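Myosin-I heavy chain (PDB 5EJQ) is an actin-based class VII myosin motor with ATPase activity, involved in early phagocytosis and adhesion, and represented here by its first MyTH4-FERM tail module. Local coordinates at residues Pro86-Leu91 with Pro186-Leu191; Gly180-Val185 with Leu263-Ser268. The protein carries 3 engineered substitutions. All coordinates share one frame; numbering follows the deposited sequence.

Contact 1: Pro86-Leu91 with Pro186-Leu191; sequences PVKFIL and PSVTEL. With GLY (glycine), chain B.
Val87 and Leu191 point at each other tip to tip, CG1 of Val87 resting 4.1 Å from CD2 of Leu191, where helix 80-96 of the helical MyTH4 domain meets the start of helix 188-195. With its CG1 anti to the backbone N (chi1 177°), Val87 sets that methyl against both branches of Leu191, at equal distance. Leu91, one helical turn further on, arrives differently: it slides past Leu191 in the opposite direction and crosses the Pro186 ring at about a right angle, its CD1 4.0 Å from Pro186 CD. Phe130 of helix 118-132 also packs on both Val87 and Leu191, so the apolar cluster joins three helices. Lys88 runs along the margin of this cluster as an extended chain. Its CE lies 3.4 Å from the carbonyl O of Pro186 and 4.2 Å from CD1 of Leu191, while NZ reaches on to a salt bridge with Glu271, whose OE2 also accepts from Val188 N. Ser187 is the N-cap of helix 188-195, and its OG accepts a weak bond from Glu190 N at 3.5 Å. The same OG lies 3.3 Å from CA of the bound glycine.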
loop_
_atom_site.group_PDB
_atom_site.type_symbol
_atom_site.label_atom_id
_atom_site.label_comp_id
_atom_site.label_asym_id
_atom_site.label_seq_id
_atom_site.Cartn_x
_atom_site.Cartn_y
_atom_site.Cartn_z
ATOM N N PRO A 86 22.803 -11.911 3.133
ATOM C CA PRO A 86 23.651 -10.841 3.714
ATOM C C PRO A 86 23.046 -9.439 3.564
ATOM O O PRO A 86 23.211 -8.617 4.456
ATOM C CB PRO A 86 24.966 -10.966 2.939
ATOM C CG PRO A 86 24.620 -11.648 1.686
ATOM C CD PRO A 86 23.507 -12.594 2.026
ATOM N N VAL A 87 22.306 -9.189 2.458
ATOM C CA VAL A 87 21.627 -7.911 2.179
ATOM C C VAL A 87 20.565 -7.633 3.261
ATOM O O VAL A 87 20.577 -6.579 3.887
ATOM C CB VAL A 87 21.022 -7.892 0.750
ATOM C CG1 VAL A 87 20.264 -6.590 0.481
ATOM C CG2 VAL A 87 22.108 -8.102 -0.302
ATOM N N LYS A 88 19.671 -8.595 3.484
ATOM C CA LYS A 88 18.600 -8.478 4.483
ATOM C C LYS A 88 19.118 -8.313 5.897
ATOM O O LYS A 88 18.503 -7.569 6.650
ATOM C CB LYS A 88 17.604 -9.634 4.376
ATOM C CG LYS A 88 16.766 -9.533 3.116
ATOM C CD LYS A 88 15.663 -10.540 3.131
ATOM C CE LYS A 88 14.596 -10.153 2.153
ATOM N NZ LYS A 88 13.375 -10.948 2.378
ATOM N N PHE A 89 20.281 -8.923 6.237
ATOM C CA PHE A 89 20.892 -8.751 7.561
ATOM C C PHE A 89 21.267 -7.278 7.720
ATOM O O PHE A 89 20.950 -6.679 8.747
ATOM C CB PHE A 89 22.156 -9.636 7.740
ATOM C CG PHE A 89 22.920 -9.416 9.033
ATOM C CD1 PHE A 89 23.889 -8.417 9.131
ATOM C CD2 PHE A 89 22.677 -10.212 10.148
ATOM C CE1 PHE A 89 24.595 -8.209 10.325
ATOM C CE2 PHE A 89 23.390 -10.006 11.347
ATOM C CZ PHE A 89 24.336 -9.005 11.427
ATOM N N ILE A 90 21.912 -6.697 6.685
ATOM C CA ILE A 90 22.379 -5.301 6.697
ATOM C C ILE A 90 21.201 -4.336 6.796
ATOM O O ILE A 90 21.210 -3.426 7.636
ATOM C CB ILE A 90 23.281 -4.966 5.466
ATOM C CG1 ILE A 90 24.509 -5.887 5.377
ATOM C CG2 ILE A 90 23.686 -3.475 5.441
ATOM C CD1 ILE A 90 25.186 -5.889 3.981
ATOM N N LEU A 91 20.219 -4.514 5.894
ATOM C CA LEU A 91 19.054 -3.645 5.809
ATOM C C LEU A 91 18.201 -3.693 7.059
ATOM O O LEU A 91 17.737 -2.643 7.484
ATOM C CB LEU A 91 18.226 -3.937 4.532
ATOM C CG LEU A 91 18.960 -3.760 3.207
ATOM C CD1 LEU A 91 18.056 -4.142 2.046
ATOM C CD2 LEU A 91 19.446 -2.328 3.052
ATOM N N PRO A 186 13.021 -4.364 2.184
ATOM C CA PRO A 186 12.556 -4.890 0.887
ATOM C C PRO A 186 12.477 -6.415 0.799
ATOM O O PRO A 186 13.367 -7.101 1.321
ATOM C CB PRO A 186 13.624 -4.388 -0.082
ATOM C CG PRO A 186 14.095 -3.111 0.533
ATOM C CD PRO A 186 14.102 -3.373 2.005
ATOM N N SER A 187 11.455 -6.939 0.085
ATOM C CA SER A 187 11.315 -8.383 -0.183
ATOM C C SER A 187 12.346 -8.789 -1.238
ATOM O O SER A 187 12.931 -7.916 -1.899
ATOM C CB SER A 187 9.913 -8.703 -0.710
ATOM O OG SER A 187 9.546 -7.882 -1.814
ATOM N N VAL A 188 12.555 -10.104 -1.420
ATOM C CA VAL A 188 13.452 -10.640 -2.447
ATOM C C VAL A 188 13.040 -10.096 -3.834
ATOM O O VAL A 188 13.903 -9.604 -4.551
ATOM C CB VAL A 188 13.522 -12.196 -2.415
ATOM C CG1 VAL A 188 14.169 -12.759 -3.686
ATOM C CG2 VAL A 188 14.268 -12.683 -1.176
ATOM N N THR A 189 11.726 -10.141 -4.179
ATOM C CA THR A 189 11.214 -9.650 -5.476
ATOM C C THR A 189 11.579 -8.184 -5.708
ATOM O O THR A 189 12.028 -7.832 -6.796
ATOM C CB THR A 189 9.697 -9.895 -5.634
ATOM O OG1 THR A 189 9.384 -11.210 -5.194
ATOM C CG2 THR A 189 9.215 -9.719 -7.094
ATOM N N GLU A 190 11.412 -7.344 -4.681
ATOM C CA GLU A 190 11.753 -5.936 -4.767
ATOM C C GLU A 190 13.283 -5.802 -4.972
ATOM O O GLU A 190 13.700 -5.047 -5.841
ATOM C CB GLU A 190 11.277 -5.174 -3.517
ATOM C CG GLU A 190 11.530 -3.667 -3.598
ATOM C CD GLU A 190 11.320 -2.876 -2.315
ATOM O OE1 GLU A 190 10.602 -3.363 -1.416
ATOM O OE2 GLU A 190 11.885 -1.770 -2.197
ATOM N N LEU A 191 14.098 -6.554 -4.190
ATOM C CA LEU A 191 15.569 -6.529 -4.283
ATOM C C LEU A 191 16.055 -6.900 -5.669
ATOM O O LEU A 191 16.972 -6.246 -6.170
ATOM C CB LEU A 191 16.232 -7.428 -3.217
ATOM C CG LEU A 191 16.147 -6.925 -1.771
ATOM C CD1 LEU A 191 16.612 -7.983 -0.798
ATOM C CD2 LEU A 191 16.896 -5.612 -1.575
HETATM N N GLY B . 6.628 -9.469 -4.213
HETATM C CA GLY B . 7.018 -9.671 -2.822
HETATM C C GLY B . 6.167 -10.733 -2.136
HETATM O O GLY B . 6.652 -11.875 -1.973
HETATM O OXT GLY B . 5.021 -10.421 -1.757
#

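Contact 2: Gly180-Val185 with Leu263-Ser268; sequences GARKQV and LCDVLS. With GLY (glycine), chain B.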
loop_
_atom_site.group_PDB
_atom_site.type_symbol
_atom_site.label_atom_id
_atom_site.label_comp_id
_atom_site.label_asym_id
_atom_site.label_seq_id
_atom_site.Cartn_x
_atom_site.Cartn_y
_atom_site.Cartn_z
ATOM N N GLY A 180 8.624 10.221 2.434
ATOM C CA GLY A 180 8.796 9.807 3.824
ATOM C C GLY A 180 9.343 8.409 3.989
ATOM O O GLY A 180 9.527 7.677 3.011
ATOM N N ALA A 181 9.596 8.037 5.235
ATOM C CA ALA A 181 10.168 6.752 5.624
ATOM C C ALA A 181 9.305 5.531 5.304
ATOM O O ALA A 181 8.074 5.619 5.195
ATOM C CB ALA A 181 10.521 6.765 7.107
ATOM N N ARG A 182 9.975 4.384 5.166
ATOM C CA ARG A 182 9.338 3.093 4.948
ATOM C C ARG A 182 9.453 2.315 6.259
ATOM O O ARG A 182 10.227 2.698 7.123
ATOM C CB ARG A 182 9.924 2.365 3.726
ATOM C CG ARG A 182 11.330 1.813 3.885
ATOM C CD ARG A 182 11.777 1.069 2.637
ATOM N NE ARG A 182 10.900 -0.058 2.314
ATOM C CZ ARG A 182 10.932 -0.739 1.175
ATOM N NH1 ARG A 182 11.819 -0.433 0.234
ATOM N NH2 ARG A 182 10.085 -1.739 0.972
ATOM N N LYS A 183 8.676 1.253 6.418
ATOM C CA LYS A 183 8.579 0.496 7.656
ATOM C C LYS A 183 9.145 -0.896 7.563
ATOM O O LYS A 183 9.301 -1.554 8.591
ATOM C CB LYS A 183 7.081 0.382 8.041
ATOM C CG LYS A 183 6.354 1.714 8.243
ATOM C CD LYS A 183 4.917 1.441 8.695
ATOM C CE LYS A 183 4.046 2.665 8.763
ATOM N NZ LYS A 183 2.603 2.298 8.732
ATOM N N GLN A 184 9.340 -1.392 6.345
ATOM C CA GLN A 184 9.775 -2.759 6.126
ATOM C C GLN A 184 11.031 -2.835 5.281
ATOM O O GLN A 184 11.279 -1.960 4.453
ATOM C CB GLN A 184 8.663 -3.582 5.429
ATOM C CG GLN A 184 7.291 -3.565 6.116
ATOM C CD GLN A 184 7.246 -4.377 7.386
ATOM O OE1 GLN A 184 7.964 -5.357 7.556
ATOM N NE2 GLN A 184 6.395 -3.986 8.306
ATOM N N VAL A 185 11.796 -3.924 5.472
ATOM C CA VAL A 185 12.977 -4.244 4.687
ATOM C C VAL A 185 12.447 -4.787 3.332
ATOM O O VAL A 185 11.531 -5.613 3.328
ATOM C CB VAL A 185 13.874 -5.275 5.439
ATOM C CG1 VAL A 185 14.888 -5.953 4.507
ATOM C CG2 VAL A 185 14.583 -4.612 6.619
ATOM N N LEU A 263 3.523 0.751 -0.980
ATOM C CA LEU A 263 3.039 -0.513 -1.519
ATOM C C LEU A 263 4.079 -1.622 -1.417
ATOM O O LEU A 263 3.703 -2.778 -1.227
ATOM C CB LEU A 263 2.578 -0.356 -2.975
ATOM C CG LEU A 263 1.338 0.496 -3.251
ATOM C CD1 LEU A 263 0.861 0.248 -4.680
ATOM C CD2 LEU A 263 0.187 0.194 -2.253
ATOM N N CYS A 264 5.373 -1.280 -1.524
ATOM C CA CYS A 264 6.451 -2.265 -1.355
ATOM C C CYS A 264 6.552 -2.792 0.078
ATOM O O CYS A 264 6.987 -3.920 0.259
ATOM C CB CYS A 264 7.785 -1.738 -1.868
ATOM S SG CYS A 264 7.930 -1.789 -3.670
ATOM N N ASP A 265 6.109 -2.008 1.075
ATOM C CA ASP A 265 6.055 -2.433 2.479
ATOM C C ASP A 265 4.989 -3.519 2.658
ATOM O O ASP A 265 5.237 -4.484 3.376
ATOM C CB ASP A 265 5.835 -1.240 3.437
ATOM C CG ASP A 265 7.115 -0.456 3.742
ATOM O OD1 ASP A 265 8.220 -0.987 3.481
ATOM O OD2 ASP A 265 7.010 0.672 4.275
ATOM N N VAL A 266 3.825 -3.392 1.956
ATOM C CA VAL A 266 2.771 -4.421 1.943
ATOM C C VAL A 266 3.391 -5.708 1.314
ATOM O O VAL A 266 3.199 -6.795 1.851
ATOM C CB VAL A 266 1.493 -3.954 1.178
ATOM C CG1 VAL A 266 0.486 -5.099 0.993
ATOM C CG2 VAL A 266 0.834 -2.764 1.865
ATOM N N LEU A 267 4.184 -5.577 0.231
ATOM C CA LEU A 267 4.827 -6.758 -0.381
ATOM C C LEU A 267 5.769 -7.504 0.583
ATOM O O LEU A 267 5.784 -8.736 0.560
ATOM C CB LEU A 267 5.562 -6.424 -1.696
ATOM C CG LEU A 267 4.732 -5.871 -2.872
ATOM C CD1 LEU A 267 5.628 -5.651 -4.092
ATOM C CD2 LEU A 267 3.593 -6.804 -3.245
ATOM N N SER A 268 6.567 -6.778 1.404
ATOM C CA SER A 268 7.461 -7.449 2.367
ATOM C C SER A 268 6.611 -8.205 3.414
ATOM O O SER A 268 6.939 -9.334 3.755
ATOM C CB SER A 268 8.365 -6.448 3.080
ATOM O OG SER A 268 9.073 -5.632 2.166
HETATM N N GLY B . 6.628 -9.469 -4.213
HETATM C CA GLY B . 7.018 -9.671 -2.822
HETATM C C GLY B . 6.167 -10.733 -2.136
HETATM O O GLY B . 6.652 -11.875 -1.973
HETATM O OXT GLY B . 5.021 -10.421 -1.757
#
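Arg182 meets Asp265 at the side of its guanidinium, giving NE and NH2 to the single atom OD1 in a salt bridge, at 3.1 Å from NE and 3.2 Å from NH2. The oxygen lies close to the guanidinium plane, yet the two flat groups are turned 49° apart, and both nitrogens approach from one face of the carboxylate. A bend at chi3 (-59°) brings the arginine head round to this position, with NH2 3.7 Å from Cys264 CB; NH1 turns to Ser133 O. At Lys183 the backbone takes over: its N donates to Asp265 OD2 at 2.8 Å in a nearly straight bond (171°), from above the carboxylate plane. This is an interdomain seam of the MyTH4-FERM module, in which the loop between helices 160-179 and 188-195 of MyTH4 lies against helix 263-277 of the ubiquitin-like first FERM lobe. Gln184 N adds a weak bond to OD1, and Gln184 CB packs 3.7 Å from Ser268 CB. Were Asp265 an alanine, the two Arg182 nitrogens and the amides of Lys183 and Gln184 would probably lose the carboxylate they share, and the loop much of its hold on the helix. The CB of Val185 points away from the helix and its side chain packs on Leu91 and Leu95 of helix 80-96, but its carbonyl O accepts from Ser268 OG at 2.7 Å, the hydroxyl standing above the carbonyl plane.

How the contacts relate
From the N terminus, helix 80-96 supplies the first side of contact 1, and 94 mostly helical residues pass before 186-191 returns to close that loop within MyTH4. Just ahead of that return, 180-185 opens contact 2, which closes at 263-268 in the first FERM lobe. The two loops therefore cross. Because 180-185 runs directly into 186-191, a short continuous piece of chain faces a MyTH4 helix in one contact and a FERM helix in the other. Glu190 of contact 1 forms a salt bridge with Arg182 of contact 2, through OE2 and NH1 at 2.8 Å. Both contacts also border the bound glycine, whose pocket draws on MyTH4 and FERM residues alike.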